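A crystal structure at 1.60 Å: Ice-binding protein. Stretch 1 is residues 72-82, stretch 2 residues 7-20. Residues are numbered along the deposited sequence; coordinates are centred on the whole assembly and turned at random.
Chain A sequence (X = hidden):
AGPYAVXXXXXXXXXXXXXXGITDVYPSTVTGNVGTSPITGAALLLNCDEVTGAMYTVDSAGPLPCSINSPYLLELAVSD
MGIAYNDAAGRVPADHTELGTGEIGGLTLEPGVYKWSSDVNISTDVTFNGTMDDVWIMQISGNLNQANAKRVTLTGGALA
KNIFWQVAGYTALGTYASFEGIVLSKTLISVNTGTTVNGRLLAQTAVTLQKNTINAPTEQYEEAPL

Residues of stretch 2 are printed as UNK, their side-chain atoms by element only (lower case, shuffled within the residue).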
# COMPACT_ATOMS: atom_id res chain seq x y z
N TYR A 72 3.39 -14.04 17.05
CA TYR A 72 2.56 -14.96 16.25
C TYR A 72 1.51 -14.29 15.29
O TYR A 72 1.36 -14.68 14.13
CB TYR A 72 1.98 -16.06 17.13
CG TYR A 72 1.48 -17.18 16.28
CD1 TYR A 72 2.39 -18.08 15.66
CD2 TYR A 72 0.11 -17.36 16.05
CE1 TYR A 72 1.94 -19.13 14.85
CE2 TYR A 72 -0.35 -18.39 15.27
CZ TYR A 72 0.54 -19.25 14.66
OH TYR A 72 0.09 -20.26 13.86
N LEU A 73 0.82 -13.27 15.80
CA LEU A 73 -0.07 -12.43 15.03
C LEU A 73 0.70 -11.89 13.83
O LEU A 73 0.19 -11.86 12.70
CB LEU A 73 -0.58 -11.26 15.85
CG LEU A 73 -1.33 -10.20 15.04
CD1 LEU A 73 -2.35 -10.74 14.02
CD2 LEU A 73 -2.01 -9.15 15.92
N LEU A 74 1.96 -11.51 14.09
CA LEU A 74 2.75 -10.92 12.99
C LEU A 74 3.18 -11.92 11.96
O LEU A 74 3.20 -11.63 10.78
CB LEU A 74 3.97 -10.21 13.55
CG LEU A 74 3.64 -8.80 14.05
CD1 LEU A 74 4.78 -8.41 14.98
CD2 LEU A 74 3.36 -7.73 13.00
N GLU A 75 3.50 -13.11 12.41
CA GLU A 75 3.85 -14.20 11.53
C GLU A 75 2.71 -14.54 10.58
O GLU A 75 2.95 -14.72 9.39
CB GLU A 75 4.14 -15.44 12.36
CG GLU A 75 4.78 -16.53 11.52
CD GLU A 75 5.07 -17.78 12.32
OE1 GLU A 75 5.17 -17.71 13.58
OE2 GLU A 75 5.21 -18.84 11.68
N LEU A 76 1.47 -14.58 11.12
CA LEU A 76 0.29 -14.81 10.30
C LEU A 76 0.11 -13.67 9.30
O LEU A 76 -0.03 -13.97 8.12
CB LEU A 76 -0.99 -14.97 11.14
CG LEU A 76 -1.02 -16.19 12.07
CD1 LEU A 76 -2.34 -16.15 12.87
CD2 LEU A 76 -0.85 -17.44 11.25
N ALA A 77 0.09 -12.40 9.77
CA ALA A 77 -0.01 -11.23 8.87
C ALA A 77 1.01 -11.24 7.75
O ALA A 77 0.67 -11.02 6.55
CB ALA A 77 0.13 -9.91 9.62
N VAL A 78 2.30 -11.46 8.11
CA VAL A 78 3.33 -11.50 7.05
C VAL A 78 3.11 -12.60 6.04
O VAL A 78 3.30 -12.46 4.81
CB VAL A 78 4.74 -11.49 7.65
CG1 VAL A 78 5.81 -11.81 6.57
CG2 VAL A 78 5.03 -10.14 8.31
N SER A 79 2.72 -13.78 6.56
CA SER A 79 2.30 -14.90 5.66
C SER A 79 1.19 -14.54 4.70
O SER A 79 1.31 -14.74 3.49
CB SER A 79 1.76 -16.05 6.54
OG SER A 79 2.88 -16.78 6.95
N ASP A 80 0.09 -13.99 5.23
CA ASP A 80 -1.10 -13.56 4.42
C ASP A 80 -0.74 -12.45 3.42
O ASP A 80 -1.33 -12.34 2.33
CB ASP A 80 -2.24 -13.11 5.32
CG ASP A 80 -2.92 -14.30 6.01
OD1 ASP A 80 -2.69 -15.40 5.48
OD2 ASP A 80 -3.62 -14.08 7.04
N MET A 81 0.25 -11.62 3.80
CA MET A 81 0.71 -10.57 2.88
C MET A 81 1.38 -11.25 1.67
O MET A 81 1.14 -10.85 0.51
CB MET A 81 1.68 -9.60 3.56
CG MET A 81 2.52 -8.84 2.50
SD MET A 81 3.59 -7.56 3.21
CE MET A 81 4.76 -8.51 4.23
N GLY A 82 2.16 -12.29 1.92
CA GLY A 82 2.80 -12.96 0.75
C GLY A 82 1.85 -13.75 -0.13
O GLY A 82 2.00 -13.74 -1.35
N UNK A 7 -7.92 -11.19 -1.35
CA UNK A 7 -8.03 -11.41 0.10
C UNK A 7 -6.67 -11.16 0.80
O UNK A 7 -5.66 -11.68 0.39
c UNK A 7 -10.98 -11.94 0.36
o UNK A 7 -11.83 -11.57 -0.52
c UNK A 7 -8.54 -12.82 0.44
c UNK A 7 -9.99 -13.06 -0.02
o UNK A 7 -10.93 -11.44 1.52
N UNK A 8 -6.70 -10.35 1.86
CA UNK A 8 -5.46 -9.94 2.57
C UNK A 8 -5.25 -10.73 3.85
O UNK A 8 -4.21 -10.65 4.47
c UNK A 8 -5.67 -7.49 1.66
c UNK A 8 -4.55 -7.73 0.63
c UNK A 8 -5.67 -6.07 2.26
c UNK A 8 -5.49 -8.40 2.86
N UNK A 9 -6.21 -11.55 4.28
CA UNK A 9 -5.99 -12.22 5.56
C UNK A 9 -5.64 -11.31 6.73
O UNK A 9 -6.25 -10.23 6.89
N UNK A 10 -4.66 -11.74 7.54
CA UNK A 10 -4.29 -11.03 8.78
C UNK A 10 -3.51 -9.74 8.39
O UNK A 10 -3.48 -8.79 9.20
c UNK A 10 -3.42 -11.91 9.68
o UNK A 10 -6.41 -13.48 10.92
c UNK A 10 -5.48 -12.66 10.98
o UNK A 10 -5.62 -11.55 11.53
c UNK A 10 -4.15 -13.07 10.35
N UNK A 11 -3.01 -9.72 7.14
CA UNK A 11 -2.41 -8.46 6.61
C UNK A 11 -3.43 -7.33 6.46
O UNK A 11 -3.10 -6.13 6.56
c UNK A 11 -1.64 -8.74 5.31
N UNK A 12 -4.71 -7.68 6.34
CA UNK A 12 -5.68 -6.69 6.12
C UNK A 12 -6.05 -5.90 7.36
O UNK A 12 -6.87 -4.98 7.25
N UNK A 13 -5.47 -6.25 8.53
CA UNK A 13 -5.66 -5.52 9.77
C UNK A 13 -4.56 -4.46 9.95
O UNK A 13 -4.61 -3.63 10.86
c UNK A 13 -6.89 -7.36 10.93
o UNK A 13 -4.54 -7.22 11.01
c UNK A 13 -5.70 -6.42 10.99
N UNK A 14 -3.59 -4.48 9.03
CA UNK A 14 -2.51 -3.47 9.12
C UNK A 14 -2.62 -2.38 8.06
O UNK A 14 -2.97 -2.65 6.87
c UNK A 14 -1.20 -6.34 10.26
c UNK A 14 0.29 -5.22 12.37
c UNK A 14 -0.06 -4.47 11.27
c UNK A 14 -1.14 -4.15 9.00
c UNK A 14 -0.11 -6.58 12.42
c UNK A 14 -0.78 -5.00 10.18
c UNK A 14 -0.85 -7.12 11.37
N UNK A 15 -2.33 -1.15 8.50
CA UNK A 15 -2.12 -0.01 7.60
C UNK A 15 -0.69 0.08 7.01
O UNK A 15 -0.51 0.40 5.80
o UNK A 15 -3.92 1.19 8.65
c UNK A 15 -2.50 1.27 8.30
c UNK A 15 -2.26 2.43 7.36
N UNK A 16 0.24 -0.40 7.85
CA UNK A 16 1.67 -0.60 7.38
C UNK A 16 2.12 -1.93 7.97
O UNK A 16 2.05 -2.08 9.19
c UNK A 16 2.85 3.16 7.86
c UNK A 16 2.09 1.92 7.35
c UNK A 16 2.62 0.56 7.81
c UNK A 16 3.98 0.32 7.11
N UNK A 17 2.65 -2.81 7.12
CA UNK A 17 3.22 -4.08 7.55
C UNK A 17 4.44 -4.20 6.68
O UNK A 17 4.37 -4.03 5.50
c UNK A 17 2.87 -6.63 7.77
c UNK A 17 2.26 -5.28 7.27
c UNK A 17 3.06 -6.65 9.28
c UNK A 17 1.95 -7.74 7.29
N UNK A 18 5.58 -4.49 7.28
CA UNK A 18 6.81 -4.78 6.52
C UNK A 18 7.59 -5.93 7.14
O UNK A 18 7.31 -6.33 8.32
c UNK A 18 7.72 -3.53 6.48
o UNK A 18 8.29 -3.34 7.76
N UNK A 19 8.64 -6.33 6.45
CA UNK A 19 9.50 -7.42 6.98
C UNK A 19 10.78 -6.95 7.57
O UNK A 19 11.42 -7.66 8.40
n UNK A 19 9.62 -12.38 3.99
c UNK A 19 8.69 -10.22 4.47
c UNK A 19 8.52 -9.09 5.43
c UNK A 19 9.60 -11.30 5.03
c UNK A 19 9.81 -8.40 5.88
N UNK A 20 11.22 -5.76 7.16
CA UNK A 20 12.54 -5.35 7.53
C UNK A 20 12.65 -3.94 8.11
O UNK A 20 13.75 -3.37 8.10
o UNK A 20 13.41 -4.57 5.50
c UNK A 20 13.53 -5.61 6.40
O HOH W 1 -3.93 -13.17 2.25

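Position 7 carries three carbons, the third bearing two oxygens. Its end leads away from the helix of residues 72-82. A three-carbon chain ending in a carboxylate is glutamate, Glu7. Its backbone O accepts from water 1 (2.9 Å), and the same water donates to Asp80 O (2.7 Å).

Position 8 has four side-chain carbons, forked at the second. CA-to-CB points away from stretch 1. This is Leu8. Its backbone O lies 3.3 Å from Asp80 CB.

Position 9 has no side-chain atoms, so it is Gly9. Phi is 53°, which favours glycine. A CB placed here would lie 2.2 Å from Asp80 OD2, a clash. Gly9 CA sits 3.4 Å from Asp80 OD2.

Position 10 has three carbons, the third carrying two oxygens. CB points toward the helix and lies 3.5 Å from Ala77 N, while the carboxylate end leads away. This is Glu10. Its CG packs 3.8 Å from Leu76 CB. Its backbone N donates to Asp80 OD2 at 2.6 Å, with an angle of 167°.

Position 11 has one carbon, CB, which makes it Ala11. That CB is 3.5 Å from Ala77 O and 3.9 Å from Met81 CB.

Position 12 has no side-chain atoms. This is Gly12. It does not touch stretch 1. A CB here would be crowded by CB of Leu8, at 3.2 Å.

Position 13 has one carbon carrying one oxygen and one carbon, the pattern of Thr13. It makes no contact with stretch 1. Its OG1 donates to Glu10 O at 2.6 Å, within the 3-10 segment 10-13.

Position 14 has one carbon and then a ring of six carbons. The ring reaches Leu74 and Ala77. This is Phe14. Its CZ is 3.7 Å from Leu74 CD2, and its CE2 is 3.4 Å from Ala77 CB.

Position 15 again has one carbon bearing an oxygen and a carbon. It is Thr15, out of reach of the helix and hydrogen-bonded through OG1 elsewhere in the structure.

Position 16 has four carbons, forked at the first, with one arm two carbons long. This is Ile16, buried but out of reach of stretch 1.

Position 17 has four carbons, forked at the second. Its CA-to-CB bond points toward the helix. This is Leu17. Its CD2 lies 3.7 Å from Ala77 CB and 4.0 Å from Val78 CG2; its CD1 is 3.9 Å from Leu74 CD2.

Position 18 has one carbon and one oxygen, so it is Ser18. CB points away.

Position 19 has four carbons in a row ending in nitrogen. This is Lys19. Its CD is 3.9 Å from Val78 CG1, and its CG is 4.0 Å from Met81 CE.

Position 20 has one carbon and one oxygen. It is Ser20, out of reach.

The contact joins apolar packing to one direct hydrogen bond. Ala11, Phe14 and Leu17 pack against Leu74, Ala77, Val78 and Met81. Asp80 holds the backbone at Glu10, and Gly9, with no CB, leaves room for the Asp80 carboxylate.

Stretch 2 7-20: ELGEAGTFTILSKS
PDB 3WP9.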